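Local coordinates for uncharacterized protein (Exiguobacterium sibiricum, PDB 3B77) that is of unknown function but carries a bacterial pleckstrin-homology domain and a helical region that probably serves oligomerisation, at residues 166-169 against 170-174. Numbering follows the deposited sequence.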
loop_
_atom_site.group_PDB
_atom_site.type_symbol
_atom_site.label_atom_id
_atom_site.label_comp_id
_atom_site.label_asym_id
_atom_site.label_seq_id
_atom_site.Cartn_x
_atom_site.Cartn_y
_atom_site.Cartn_z
ATOM N N GLU A 166 27.161 -19.379 6.986
ATOM C CA GLU A 166 26.970 -19.723 5.562
ATOM C C GLU A 166 27.043 -18.452 4.687
ATOM O O GLU A 166 27.813 -18.374 3.752
ATOM C CB GLU A 166 25.649 -20.427 5.311
ATOM C CG GLU A 166 25.566 -21.839 5.860
ATOM C CD GLU A 166 26.752 -22.714 5.514
ATOM O OE1 GLU A 166 27.368 -22.620 4.421
ATOM O OE2 GLU A 166 27.082 -23.496 6.394
ATOM N N SER A 167 26.266 -17.442 4.981
ATOM C CA SER A 167 26.347 -16.237 4.129
ATOM C C SER A 167 27.776 -15.712 4.072
ATOM O O SER A 167 28.313 -15.491 2.987
ATOM C CB SER A 167 25.364 -15.177 4.616
ATOM O OG SER A 167 25.544 -13.974 3.928
ATOM N N PHE A 168 28.418 -15.574 5.231
ATOM C CA PHE A 168 29.784 -15.104 5.302
ATOM C C PHE A 168 30.733 -15.931 4.471
ATOM O O PHE A 168 31.495 -15.380 3.659
ATOM C CB PHE A 168 30.303 -15.023 6.758
ATOM C CG PHE A 168 31.637 -14.300 6.873
ATOM C CD1 PHE A 168 31.716 -12.952 6.594
ATOM C CD2 PHE A 168 32.791 -14.978 7.203
ATOM C CE1 PHE A 168 32.940 -12.295 6.648
ATOM C CE2 PHE A 168 33.977 -14.357 7.281
ATOM C CZ PHE A 168 34.077 -13.012 6.994
ATOM N N ASP A 169 30.704 -17.240 4.666
ATOM C CA ASP A 169 31.549 -18.134 3.891
ATOM C C ASP A 169 31.385 -18.011 2.383
ATOM O O ASP A 169 32.352 -18.119 1.652
ATOM C CB ASP A 169 31.285 -19.600 4.280
ATOM C CG ASP A 169 31.807 -19.930 5.682
ATOM O OD1 ASP A 169 32.722 -19.161 6.144
ATOM O OD2 ASP A 169 31.346 -20.959 6.301
ATOM N N TRP A 170 30.152 -17.910 1.933
ATOM C CA TRP A 170 29.872 -17.767 0.539
ATOM C C TRP A 170 30.450 -16.407 0.044
ATOM O O TRP A 170 31.197 -16.357 -0.914
ATOM C CB TRP A 170 28.354 -17.826 0.351
ATOM C CG TRP A 170 27.909 -17.641 -1.058
ATOM C CD1 TRP A 170 27.707 -16.472 -1.678
ATOM C CD2 TRP A 170 27.650 -18.665 -2.027
ATOM N NE1 TRP A 170 27.330 -16.674 -2.974
ATOM C CE2 TRP A 170 27.268 -18.013 -3.222
ATOM C CE3 TRP A 170 27.704 -20.058 -2.004
ATOM C CZ2 TRP A 170 26.974 -18.705 -4.403
ATOM C CZ3 TRP A 170 27.382 -20.757 -3.165
ATOM C CH2 TRP A 170 27.040 -20.081 -4.353
ATOM N N LEU A 171 30.169 -15.319 0.735
ATOM C CA LEU A 171 30.642 -14.020 0.231
ATOM C C LEU A 171 32.163 -14.030 0.181
ATOM O O LEU A 171 32.780 -13.530 -0.770
ATOM C CB LEU A 171 30.142 -12.861 1.110
ATOM C CG LEU A 171 28.663 -12.554 1.043
ATOM C CD1 LEU A 171 28.291 -11.248 1.821
ATOM C CD2 LEU A 171 28.321 -12.360 -0.408
ATOM N N GLN A 172 32.743 -14.693 1.187
ATOM C CA GLN A 172 34.169 -14.690 1.361
ATOM C C GLN A 172 34.865 -15.632 0.412
ATOM O O GLN A 172 35.848 -15.267 -0.234
ATOM C CB GLN A 172 34.494 -15.107 2.777
ATOM C CG GLN A 172 35.969 -15.030 3.030
ATOM C CD GLN A 172 36.353 -15.830 4.189
ATOM O OE1 GLN A 172 35.908 -16.999 4.301
ATOM N NE2 GLN A 172 37.219 -15.248 5.080
ATOM N N GLY A 173 34.393 -16.872 0.379
ATOM C CA GLY A 173 34.954 -17.887 -0.513
ATOM C C GLY A 173 34.995 -17.349 -1.921
ATOM O O GLY A 173 35.992 -17.417 -2.571
ATOM N N HIS A 174 33.914 -16.753 -2.367
ATOM C CA HIS A 174 33.828 -16.265 -3.714
ATOM C C HIS A 174 34.731 -15.064 -3.954
ATOM O O HIS A 174 35.351 -14.982 -5.016
ATOM C CB HIS A 174 32.361 -15.980 -4.104
ATOM C CG HIS A 174 31.561 -17.232 -4.381
ATOM N ND1 HIS A 174 31.525 -17.824 -5.621
ATOM C CD2 HIS A 174 30.807 -18.018 -3.574
ATOM C CE1 HIS A 174 30.772 -18.908 -5.577
ATOM N NE2 HIS A 174 30.324 -19.052 -4.343
#
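Phe168 and Gln172 sit one turn apart on the same helix, and the carboxamide of Gln172 reaches back to the phenyl ring. Gln172 CG lies anti to the backbone N (chi1 -176°) and the chain stays extended beyond it, which carries NE2 to 4.0 Å from Phe168 CE2. Amide and ring planes are inclined at 46° to each other, so this is an oblique van der Waals contact and not a stack. The same pair is also joined by a hydrogen bond from Gln172 N to Phe168 O, 2.9 Å. Asp169 takes the next step: its carbonyl O accepts from Gly173 N at 2.7 Å, while its carboxylate OD1 stands 4.3 Å from Gln172 OE1. Trp170 N is hydrogen-bonded to Glu166 O, which also lies 3.5 Å from Trp170 CB. The indole of Trp170 has His174 NE2 over one face, offset toward the rim. Within helix 156-178, Ser167, Trp170 and Leu171 pack on Leu139 of helix 108-146, and Trp170 NE1 is hydrogen-bonded to Ala135 O there. Phe168 meets His174 of a second subunit edge-to-face, and His174 meets Phe168 of a third likewise, consistent with an oligomerisation region.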